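Local coordinates for disulfide bond protein A (Staphylococcus aureus, PDB 3BCI) that probably acts as a thiol-disulfide oxidoreductase of the DsbA type, a thioredoxin-family enzyme of oxidative protein folding that carries a redox-active CxxC motif, at residues A[12-17]-A[45-50]; A[28-33]-A[163-169]; A[34-38]-A[80-84]; A[70-75]-A[119-124]. All coordinates share one frame; numbering follows the deposited sequence.

Contact 1: A[12-17]-A[45-50]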
# COMPACT_ATOMS: atom_id res chain seq x y z
N LYS A 12 -17.72 -7.49 -6.16
CA LYS A 12 -17.68 -6.05 -5.99
C LYS A 12 -16.51 -5.43 -6.74
O LYS A 12 -15.53 -6.11 -7.05
CB LYS A 12 -17.60 -5.70 -4.51
CG LYS A 12 -16.58 -6.50 -3.73
CD LYS A 12 -17.20 -6.96 -2.43
CE LYS A 12 -16.19 -6.99 -1.31
NZ LYS A 12 -16.83 -7.48 -0.05
N PRO A 13 -16.59 -4.13 -7.04
CA PRO A 13 -15.53 -3.42 -7.76
C PRO A 13 -14.15 -3.68 -7.13
O PRO A 13 -14.02 -3.76 -5.91
CB PRO A 13 -15.94 -1.96 -7.62
CG PRO A 13 -17.45 -2.03 -7.60
CD PRO A 13 -17.71 -3.22 -6.72
N LEU A 14 -13.13 -3.82 -7.96
CA LEU A 14 -11.77 -3.98 -7.45
C LEU A 14 -11.01 -2.69 -7.76
O LEU A 14 -10.86 -2.31 -8.92
CB LEU A 14 -11.07 -5.15 -8.13
CG LEU A 14 -9.54 -5.12 -8.00
CD1 LEU A 14 -9.10 -5.47 -6.58
CD2 LEU A 14 -8.94 -6.10 -8.99
N VAL A 15 -10.55 -2.01 -6.72
CA VAL A 15 -9.79 -0.77 -6.91
C VAL A 15 -8.31 -1.07 -6.69
O VAL A 15 -7.91 -1.51 -5.61
CB VAL A 15 -10.25 0.32 -5.91
CG1 VAL A 15 -9.41 1.58 -6.11
CG2 VAL A 15 -11.74 0.62 -6.11
N VAL A 16 -7.50 -0.83 -7.72
CA VAL A 16 -6.07 -1.08 -7.63
C VAL A 16 -5.28 0.22 -7.77
O VAL A 16 -5.50 1.00 -8.71
CB VAL A 16 -5.59 -2.04 -8.73
CG1 VAL A 16 -4.09 -2.32 -8.57
CG2 VAL A 16 -6.38 -3.34 -8.69
N VAL A 17 -4.36 0.44 -6.84
CA VAL A 17 -3.52 1.63 -6.87
C VAL A 17 -2.08 1.13 -6.96
O VAL A 17 -1.64 0.32 -6.15
CB VAL A 17 -3.68 2.50 -5.60
CG1 VAL A 17 -2.59 3.59 -5.55
CG2 VAL A 17 -5.05 3.16 -5.60
N HIS A 45 -16.73 -2.20 3.15
CA HIS A 45 -16.63 -3.34 2.25
C HIS A 45 -17.38 -3.26 0.92
O HIS A 45 -17.84 -4.28 0.41
CB HIS A 45 -17.06 -4.61 3.00
CG HIS A 45 -16.40 -4.76 4.33
ND1 HIS A 45 -15.04 -4.94 4.47
CD2 HIS A 45 -16.90 -4.71 5.58
CE1 HIS A 45 -14.73 -4.99 5.75
NE2 HIS A 45 -15.85 -4.85 6.45
N LYS A 46 -17.49 -2.06 0.36
CA LYS A 46 -18.18 -1.92 -0.92
C LYS A 46 -17.27 -2.32 -2.08
O LYS A 46 -17.74 -2.75 -3.13
CB LYS A 46 -18.66 -0.48 -1.11
CG LYS A 46 -19.99 -0.20 -0.44
CD LYS A 46 -20.51 1.18 -0.79
CE LYS A 46 -21.99 1.28 -0.49
NZ LYS A 46 -22.50 2.67 -0.65
N VAL A 47 -15.96 -2.18 -1.89
CA VAL A 47 -15.01 -2.57 -2.93
C VAL A 47 -13.85 -3.31 -2.31
O VAL A 47 -13.69 -3.32 -1.09
CB VAL A 47 -14.43 -1.34 -3.67
CG1 VAL A 47 -15.56 -0.44 -4.16
CG2 VAL A 47 -13.50 -0.56 -2.74
N GLU A 48 -13.05 -3.94 -3.16
CA GLU A 48 -11.84 -4.62 -2.71
C GLU A 48 -10.75 -3.61 -3.08
O GLU A 48 -10.75 -3.08 -4.20
CB GLU A 48 -11.63 -5.92 -3.49
CG GLU A 48 -12.72 -6.95 -3.28
CD GLU A 48 -12.57 -7.71 -1.98
OE1 GLU A 48 -12.09 -7.12 -0.99
OE2 GLU A 48 -12.94 -8.90 -1.95
N TYR A 49 -9.85 -3.33 -2.15
CA TYR A 49 -8.76 -2.40 -2.40
C TYR A 49 -7.46 -3.17 -2.44
O TYR A 49 -7.23 -4.06 -1.61
CB TYR A 49 -8.69 -1.33 -1.30
CG TYR A 49 -7.43 -0.50 -1.34
CD1 TYR A 49 -7.16 0.36 -2.41
CD2 TYR A 49 -6.48 -0.59 -0.32
CE1 TYR A 49 -5.97 1.11 -2.45
CE2 TYR A 49 -5.31 0.15 -0.35
CZ TYR A 49 -5.05 1.00 -1.41
OH TYR A 49 -3.89 1.73 -1.42
N GLN A 50 -6.62 -2.85 -3.42
CA GLN A 50 -5.32 -3.51 -3.55
C GLN A 50 -4.26 -2.48 -3.89
O GLN A 50 -4.42 -1.69 -4.82
CB GLN A 50 -5.35 -4.59 -4.63
CG GLN A 50 -3.96 -5.17 -4.94
CD GLN A 50 -3.99 -6.35 -5.91
OE1 GLN A 50 -4.93 -6.50 -6.69
NE2 GLN A 50 -2.96 -7.18 -5.87
O HOH W 1 -14.19 -6.34 1.49

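Contact 2: A[28-33]-A[163-169]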
# COMPACT_ATOMS: atom_id res chain seq x y z
N GLU A 28 0.80 11.94 -2.08
CA GLU A 28 -0.26 12.90 -2.36
C GLU A 28 -1.59 12.20 -2.61
O GLU A 28 -2.63 12.65 -2.13
CB GLU A 28 0.08 13.72 -3.60
CG GLU A 28 0.71 15.05 -3.30
CD GLU A 28 1.16 15.76 -4.56
OE1 GLU A 28 0.39 15.80 -5.54
OE2 GLU A 28 2.28 16.29 -4.59
N LEU A 29 -1.55 11.11 -3.36
CA LEU A 29 -2.77 10.36 -3.63
C LEU A 29 -3.35 9.87 -2.31
O LEU A 29 -4.55 10.01 -2.05
CB LEU A 29 -2.47 9.18 -4.57
CG LEU A 29 -3.64 8.28 -5.00
CD1 LEU A 29 -3.26 7.55 -6.28
CD2 LEU A 29 -4.01 7.29 -3.90
N ASP A 30 -2.50 9.31 -1.46
CA ASP A 30 -2.96 8.80 -0.17
C ASP A 30 -3.65 9.88 0.66
O ASP A 30 -4.75 9.66 1.18
CB ASP A 30 -1.77 8.24 0.62
CG ASP A 30 -2.21 7.55 1.90
OD1 ASP A 30 -2.63 6.37 1.82
OD2 ASP A 30 -2.13 8.19 2.97
N GLU A 31 -3.02 11.04 0.76
CA GLU A 31 -3.56 12.15 1.54
C GLU A 31 -4.85 12.72 0.97
O GLU A 31 -5.77 13.05 1.71
CB GLU A 31 -2.54 13.29 1.62
CG GLU A 31 -1.16 12.87 2.08
CD GLU A 31 -0.14 14.00 1.96
OE1 GLU A 31 -0.13 14.68 0.91
OE2 GLU A 31 0.65 14.20 2.90
N LYS A 32 -4.91 12.83 -0.35
CA LYS A 32 -6.07 13.40 -1.03
C LYS A 32 -7.24 12.45 -1.28
O LYS A 32 -8.40 12.86 -1.21
CB LYS A 32 -5.63 13.98 -2.38
CG LYS A 32 -4.66 15.15 -2.28
CD LYS A 32 -4.25 15.63 -3.67
CE LYS A 32 -3.42 16.91 -3.60
NZ LYS A 32 -3.08 17.41 -4.96
N VAL A 33 -6.93 11.20 -1.57
CA VAL A 33 -7.96 10.22 -1.92
C VAL A 33 -8.43 9.24 -0.85
O VAL A 33 -9.64 9.06 -0.65
CB VAL A 33 -7.49 9.40 -3.14
CG1 VAL A 33 -8.48 8.29 -3.45
CG2 VAL A 33 -7.30 10.32 -4.35
N PRO A 163 -6.43 10.11 -10.63
CA PRO A 163 -6.16 9.31 -9.43
C PRO A 163 -5.95 10.11 -8.14
O PRO A 163 -5.86 9.53 -7.06
CB PRO A 163 -4.93 8.50 -9.83
CG PRO A 163 -4.18 9.49 -10.68
CD PRO A 163 -5.29 10.05 -11.56
N TYR A 164 -5.89 11.43 -8.26
CA TYR A 164 -5.69 12.29 -7.10
C TYR A 164 -7.02 12.85 -6.61
O TYR A 164 -7.07 13.50 -5.57
CB TYR A 164 -4.76 13.45 -7.45
CG TYR A 164 -3.39 13.01 -7.90
CD1 TYR A 164 -2.44 12.58 -6.98
CD2 TYR A 164 -3.05 13.02 -9.25
CE1 TYR A 164 -1.18 12.16 -7.38
CE2 TYR A 164 -1.78 12.60 -9.67
CZ TYR A 164 -0.86 12.17 -8.73
OH TYR A 164 0.38 11.75 -9.13
N ASP A 165 -8.08 12.58 -7.34
CA ASP A 165 -9.39 13.11 -6.98
C ASP A 165 -10.40 12.02 -6.61
O ASP A 165 -10.79 11.21 -7.44
CB ASP A 165 -9.91 13.96 -8.15
CG ASP A 165 -11.30 14.50 -7.91
OD1 ASP A 165 -11.70 14.65 -6.73
OD2 ASP A 165 -11.98 14.80 -8.91
N TYR A 166 -10.81 12.01 -5.35
CA TYR A 166 -11.77 11.03 -4.87
C TYR A 166 -12.99 10.93 -5.78
O TYR A 166 -13.46 9.83 -6.08
CB TYR A 166 -12.22 11.37 -3.45
CG TYR A 166 -13.46 10.63 -3.02
CD1 TYR A 166 -13.45 9.25 -2.81
CD2 TYR A 166 -14.67 11.31 -2.86
CE1 TYR A 166 -14.61 8.57 -2.46
CE2 TYR A 166 -15.83 10.63 -2.50
CZ TYR A 166 -15.80 9.26 -2.31
OH TYR A 166 -16.95 8.60 -1.97
N GLU A 167 -13.51 12.08 -6.22
CA GLU A 167 -14.70 12.08 -7.07
C GLU A 167 -14.50 11.35 -8.38
O GLU A 167 -15.47 10.91 -9.00
CB GLU A 167 -15.15 13.52 -7.34
CG GLU A 167 -15.23 14.37 -6.08
CD GLU A 167 -16.13 15.58 -6.24
OE1 GLU A 167 -16.06 16.24 -7.30
OE2 GLU A 167 -16.90 15.87 -5.30
N SER A 168 -13.25 11.22 -8.82
CA SER A 168 -12.99 10.52 -10.07
C SER A 168 -13.16 9.02 -9.85
O SER A 168 -13.52 8.28 -10.77
CB SER A 168 -11.57 10.84 -10.56
OG SER A 168 -11.37 10.27 -11.84
N TYR A 169 -12.91 8.56 -8.63
CA TYR A 169 -13.08 7.15 -8.31
C TYR A 169 -14.58 6.89 -8.19
O TYR A 169 -15.11 5.93 -8.75
CB TYR A 169 -12.42 6.80 -6.97
CG TYR A 169 -10.91 6.85 -6.98
CD1 TYR A 169 -10.16 5.67 -6.95
CD2 TYR A 169 -10.24 8.07 -7.00
CE1 TYR A 169 -8.77 5.71 -6.94
CE2 TYR A 169 -8.85 8.12 -7.00
CZ TYR A 169 -8.12 6.94 -6.97
OH TYR A 169 -6.75 6.99 -6.97
O HOH W 2 -9.93 13.87 -3.47

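Contact 3: A[34-38]-A[80-84]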
# COMPACT_ATOMS: atom_id res chain seq x y z
N MET A 34 -7.49 8.59 -0.19
CA MET A 34 -7.80 7.57 0.80
C MET A 34 -8.78 7.88 1.92
O MET A 34 -9.62 7.04 2.24
CB MET A 34 -6.50 6.99 1.36
CG MET A 34 -5.67 6.27 0.29
SD MET A 34 -6.64 5.05 -0.68
CE MET A 34 -6.86 3.80 0.52
N PRO A 35 -8.71 9.07 2.54
CA PRO A 35 -9.66 9.33 3.62
C PRO A 35 -11.12 9.09 3.21
O PRO A 35 -11.86 8.40 3.91
CB PRO A 35 -9.39 10.79 3.96
CG PRO A 35 -7.91 10.90 3.72
CD PRO A 35 -7.76 10.18 2.40
N LYS A 36 -11.53 9.65 2.08
CA LYS A 36 -12.90 9.48 1.60
C LYS A 36 -13.15 8.13 0.96
O LYS A 36 -14.22 7.55 1.15
CB LYS A 36 -13.25 10.57 0.59
CG LYS A 36 -13.48 11.93 1.19
CD LYS A 36 -13.80 12.94 0.11
CE LYS A 36 -13.88 14.34 0.67
NZ LYS A 36 -14.09 15.35 -0.40
N LEU A 37 -12.18 7.62 0.21
CA LEU A 37 -12.34 6.33 -0.45
C LEU A 37 -12.53 5.25 0.62
O LEU A 37 -13.37 4.36 0.49
CB LEU A 37 -11.11 6.00 -1.30
CG LEU A 37 -11.25 4.76 -2.19
CD1 LEU A 37 -12.37 5.00 -3.21
CD2 LEU A 37 -9.93 4.47 -2.90
N ARG A 38 -11.75 5.36 1.69
CA ARG A 38 -11.81 4.42 2.79
C ARG A 38 -13.16 4.48 3.51
O ARG A 38 -13.79 3.46 3.77
CB ARG A 38 -10.69 4.74 3.78
CG ARG A 38 -10.70 3.91 5.03
CD ARG A 38 -9.58 4.31 5.96
NE ARG A 38 -9.56 3.45 7.13
CZ ARG A 38 -8.61 3.46 8.05
NH1 ARG A 38 -7.59 4.30 7.95
NH2 ARG A 38 -8.68 2.61 9.07
N LEU A 80 -4.84 0.07 6.42
CA LEU A 80 -4.98 1.43 5.93
C LEU A 80 -4.34 2.47 6.84
O LEU A 80 -3.82 3.48 6.37
CB LEU A 80 -6.46 1.76 5.67
CG LEU A 80 -7.03 0.94 4.50
CD1 LEU A 80 -8.49 1.33 4.26
CD2 LEU A 80 -6.21 1.20 3.24
N ASP A 81 -4.37 2.24 8.15
CA ASP A 81 -3.75 3.19 9.07
C ASP A 81 -2.24 3.10 8.88
O ASP A 81 -1.54 4.12 8.89
CB ASP A 81 -4.07 2.86 10.53
CG ASP A 81 -5.51 3.13 10.89
OD1 ASP A 81 -6.12 4.06 10.32
OD2 ASP A 81 -6.04 2.42 11.76
N PHE A 82 -1.75 1.88 8.72
CA PHE A 82 -0.32 1.65 8.53
C PHE A 82 0.14 2.40 7.28
O PHE A 82 1.16 3.09 7.29
CB PHE A 82 -0.04 0.16 8.35
CG PHE A 82 1.42 -0.16 8.21
CD1 PHE A 82 2.26 -0.10 9.31
CD2 PHE A 82 1.96 -0.47 6.97
CE1 PHE A 82 3.62 -0.33 9.18
CE2 PHE A 82 3.32 -0.70 6.82
CZ PHE A 82 4.15 -0.63 7.93
N GLN A 83 -0.61 2.24 6.21
CA GLN A 83 -0.29 2.86 4.94
C GLN A 83 -0.27 4.38 5.07
O GLN A 83 0.68 5.04 4.66
CB GLN A 83 -1.32 2.41 3.90
CG GLN A 83 -0.97 2.71 2.48
CD GLN A 83 -1.75 1.84 1.51
OE1 GLN A 83 -2.98 1.89 1.46
NE2 GLN A 83 -1.03 1.03 0.73
N LYS A 84 -1.32 4.93 5.67
CA LYS A 84 -1.39 6.38 5.86
C LYS A 84 -0.22 6.89 6.69
O LYS A 84 0.45 7.85 6.31
CB LYS A 84 -2.70 6.75 6.55
CG LYS A 84 -2.83 8.24 6.89
CD LYS A 84 -4.22 8.57 7.39
CE LYS A 84 -4.53 7.87 8.70
NZ LYS A 84 -5.99 7.76 8.94

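Contact 4: A[70-75]-A[119-124]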
# COMPACT_ATOMS: atom_id res chain seq x y z
N ALA A 70 3.07 -7.74 5.27
CA ALA A 70 2.96 -8.52 6.50
C ALA A 70 1.79 -7.96 7.32
O ALA A 70 0.97 -8.71 7.84
CB ALA A 70 4.27 -8.45 7.30
N VAL A 71 1.72 -6.64 7.42
CA VAL A 71 0.64 -5.99 8.16
C VAL A 71 -0.71 -6.35 7.55
O VAL A 71 -1.66 -6.68 8.26
CB VAL A 71 0.80 -4.45 8.16
CG1 VAL A 71 -0.44 -3.78 8.76
CG2 VAL A 71 2.03 -4.06 8.97
N LEU A 72 -0.80 -6.27 6.22
CA LEU A 72 -2.03 -6.57 5.52
C LEU A 72 -2.54 -7.99 5.79
O LEU A 72 -3.72 -8.20 6.08
CB LEU A 72 -1.83 -6.39 4.01
CG LEU A 72 -2.98 -6.88 3.12
CD1 LEU A 72 -4.24 -6.08 3.44
CD2 LEU A 72 -2.60 -6.74 1.64
N MET A 73 -1.65 -8.98 5.72
CA MET A 73 -2.07 -10.36 5.93
C MET A 73 -2.36 -10.77 7.36
O MET A 73 -3.18 -11.65 7.59
CB MET A 73 -1.05 -11.32 5.33
CG MET A 73 0.34 -11.21 5.90
SD MET A 73 1.48 -12.41 5.16
CE MET A 73 1.37 -11.94 3.45
N TYR A 74 -1.70 -10.13 8.33
CA TYR A 74 -1.90 -10.48 9.74
C TYR A 74 -2.76 -9.51 10.54
O TYR A 74 -3.27 -9.85 11.60
CB TYR A 74 -0.55 -10.66 10.43
CG TYR A 74 0.27 -11.80 9.87
CD1 TYR A 74 -0.27 -13.08 9.77
CD2 TYR A 74 1.58 -11.60 9.45
CE1 TYR A 74 0.48 -14.14 9.27
CE2 TYR A 74 2.34 -12.65 8.94
CZ TYR A 74 1.78 -13.92 8.86
OH TYR A 74 2.53 -14.97 8.37
N ALA A 75 -2.90 -8.29 10.04
CA ALA A 75 -3.71 -7.28 10.72
C ALA A 75 -4.40 -6.41 9.67
O ALA A 75 -4.19 -5.20 9.62
CB ALA A 75 -2.83 -6.42 11.64
N LYS A 119 4.72 -11.41 15.27
CA LYS A 119 4.50 -12.25 14.08
C LYS A 119 4.74 -11.47 12.78
O LYS A 119 5.35 -11.98 11.85
CB LYS A 119 3.08 -12.81 14.12
CG LYS A 119 2.70 -13.68 12.93
CD LYS A 119 1.33 -14.30 13.15
CE LYS A 119 0.26 -13.24 13.37
NZ LYS A 119 -1.07 -13.84 13.67
N ILE A 120 4.25 -10.24 12.74
CA ILE A 120 4.41 -9.38 11.57
C ILE A 120 5.88 -9.00 11.36
O ILE A 120 6.40 -9.09 10.24
CB ILE A 120 3.58 -8.09 11.72
CG1 ILE A 120 2.09 -8.44 11.64
CG2 ILE A 120 3.99 -7.06 10.67
CD1 ILE A 120 1.17 -7.29 12.03
N ILE A 121 6.53 -8.58 12.44
CA ILE A 121 7.92 -8.17 12.41
C ILE A 121 8.84 -9.29 11.95
O ILE A 121 9.75 -9.07 11.15
CB ILE A 121 8.35 -7.66 13.82
CG1 ILE A 121 7.59 -6.37 14.14
CG2 ILE A 121 9.84 -7.39 13.87
CD1 ILE A 121 7.91 -5.78 15.51
N LYS A 122 8.60 -10.51 12.43
CA LYS A 122 9.43 -11.63 12.03
C LYS A 122 9.14 -12.07 10.59
O LYS A 122 10.05 -12.44 9.85
CB LYS A 122 9.21 -12.80 13.00
CG LYS A 122 10.10 -14.02 12.75
CD LYS A 122 9.46 -15.01 11.80
CE LYS A 122 10.27 -16.29 11.72
NZ LYS A 122 9.62 -17.31 10.85
N ASP A 123 7.87 -12.01 10.18
CA ASP A 123 7.51 -12.44 8.84
C ASP A 123 8.14 -11.62 7.71
O ASP A 123 8.68 -12.19 6.77
CB ASP A 123 5.98 -12.45 8.69
CG ASP A 123 5.51 -13.22 7.46
OD1 ASP A 123 5.63 -12.70 6.33
OD2 ASP A 123 5.03 -14.36 7.63
N TYR A 124 8.09 -10.29 7.81
CA TYR A 124 8.66 -9.46 6.75
C TYR A 124 10.18 -9.49 6.68
O TYR A 124 10.77 -9.05 5.69
CB TYR A 124 8.14 -8.02 6.85
CG TYR A 124 8.98 -7.03 7.63
CD1 TYR A 124 10.03 -6.34 7.02
CD2 TYR A 124 8.70 -6.74 8.97
CE1 TYR A 124 10.77 -5.38 7.72
CE2 TYR A 124 9.44 -5.78 9.68
CZ TYR A 124 10.47 -5.11 9.05
OH TYR A 124 11.19 -4.16 9.75
O HOH W 3 -3.29 -12.42 12.42

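Contact 1: A[12-17]-A[45-50]
V15 lays CG2 against CG2 of V47 at 4.0 Å, an apolar contact at the start of the parallel pairing of strands 14-17 and 48-50. The pair illustrates how a right-handed beta-alpha-beta crossover closes: strand 14-19, helix 24-42 and strand 48-53 form this unit of the thioredoxin fold, and the two strands end up side by side. Four backbone bonds alternate between them. P13 O takes E48 N, V15 N reaches E48 O at 2.7 Å and 170°, V15 O takes Q50 N, and V17 N closes the run on Q50 O. On the buried face V17 brings CG2 to the edge of the Y49 ring, 3.9 Å from CE1 and near the ring plane; the Y49 hydroxyl is hydrogen-bonded beyond the strands, to Q83. The other face carries L14, V16, E48 and Q50, where the L14 side chain crosses that of E48 at about a right angle, its CD1 near E48 CB. Before the strands begin, K12 lies across the E48 chain, its CE 3.8 Å from E48 CD. K12 CG sits between backbone N and carbonyl carbon (chi1 46°), and bends further out bring the amine over the turn, where K12 NZ makes a weak 3.4 Å bond to H45 O.

Contact 2: A[28-33]-A[163-169]
V33 is wedged between the P163-Y164 turn and the ring of Y169, and it forms the tight half of this contact. Its two methyls divide the work. CG1, anti to the backbone N (chi1 175°), lies over one face of the Y169 ring, 3.9 Å from the centroid and displaced toward the rim, a CH-pi contact; CG2 turns to the backbone of the turn, 3.4 Å from Y164 C. L29, one helical turn earlier, adds its branch beside the same group: L29 CD1 is 4.0 Å from P163 CB and 3.6 Å from Y169 OH. That hydroxyl is not left bare among the methyls, since Y169 OH donates to P163 O at 2.7 Å, tilted 15° from the carbonyl plane. The bond ties the ring to the turn and fixes the surface on which V33 rests.

Toward solvent the fit is looser. Y164 meets helix 24-42 with a ring edge, its CD1 4.0 Å from L29 N, while K32 CB lies 3.5 Å from Y164 O and the K32 chain runs on, extended, to a long salt bridge with E28. No direct hydrogen bond crosses; a water bridges instead, donating to K32 O and accepting from Y166 N at the start of helix 166-174. D165 is the N-cap of that helix, with a weak bond from E167 N to D165 OD1. Helix 24-42, whose N-terminal end carries the CxxC motif of C23 and C26, thus packs against the entry to the C-terminal helix, two helices of the thioredoxin fold.

Contact 3: A[34-38]-A[80-84]
D81 OD1 is gripped by both terminal nitrogens of R38: NH1 at 2.8 Å with an N-H...O angle of 157°, and NH2 by a weaker bond at 3.2 Å. The salt bridge joins helix 24-42 of the thioredoxin fold to helix 79-88 of the helical region between strands 48-53 and 152-155, the insertion that marks DsbA proteins. The two segments run nearly antiparallel, with axes 11.9 Å apart, a wide spacing that long side chains have to span.

R38 does so fully stretched, with CG anti to the backbone N and the chain extended to NE. The oxygen lies almost in the guanidinium plane, yet from the carboxylate's side the nitrogen arrives well above the plane, 45° out of it, and the two flat groups stand 49° apart. K84 lies near the same oxygen in a long salt bridge, completing a network in which two bases converge on one carboxylate. R38 NE has a second acidic partner, D43, so carboxylates hold the guanidinium at two places.

Next to the salt bridge, L80 slides past R38 in the opposite direction. Its CB covers one face of the guanidinium, offset toward the rim, while CD1 presses on the aliphatic part, 3.5 Å from R38 CG. L80 also touches Y49 of the neighbouring strand, and the apolar layer continues inward to M34, whose chain bends at chi2 and chi3. This bend delivers the thioether methyl M34 CE to L80 CD2 at 3.8 Å.

Contact 4: A[70-75]-A[119-124]
I120 fills the centre, spreading its three outer carbons over the end of helix 61-74. CG2 lies 3.7 Å from A70 CB and also touches V71 CG2, CG1 runs 3.7 Å from Y74 CB, and CD1 extends to CB of A75, the first residue beyond the helix. The small side chain of A70 permits a close backbone approach here, A70 CA to I120 CA 5.3 Å, and its methyl also meets Y124 CB.

Moving outward, the Y74 ring passes alongside I120 and is clamped on both faces. K119 lays its aliphatic chain over one: CG stands 4.0 Å from the centroid, almost on the ring normal, in a CH-pi contact. M73 CG lies over the opposite face, nearer the rim.

The polar edge follows. Y74 OH donates to D123 OD2 at 2.7 Å, approaching 52° out of the carboxylate plane, with ring and carboxylate planes 73° apart. The other oxygen, D123 OD1, is hydrogen-bonded outside the pair, to S131 of the next helix, so each carboxylate oxygen has a partner. At the solvent side K119, bent at chi3, turns its amine back to a water that bridges K119 NZ and Y74 O. The axes of segments 70-74 and 119-124 cross at 132° and 9.3 Å apart, and through them helices 61-74 and 114-125 pack together within the helical insertion characteristic of DsbA proteins.

Overall arrangement
The four contacts trace how a helical insertion is joined to a thioredoxin fold. Contact 1 pairs strands 14-19 and 48-53, and helix 24-42, which connects them, supplies one side of both contact 2 and contact 3, whose centres lie about 11 Å apart. Contact 2 brings in the C-terminal helix, with some 130 residues between its segments; contacts 3 and 4 are nested inside that loop. Y49 links contact 1 to contact 3 through Q83, L80 and M34, while F82 on V71 joins contact 3 to contact 4. Contacts 2 and 4, about 27 Å apart between centres, lie on opposite sides of the chain's centre, leaving contact 3 as the bridge between fold and insertion.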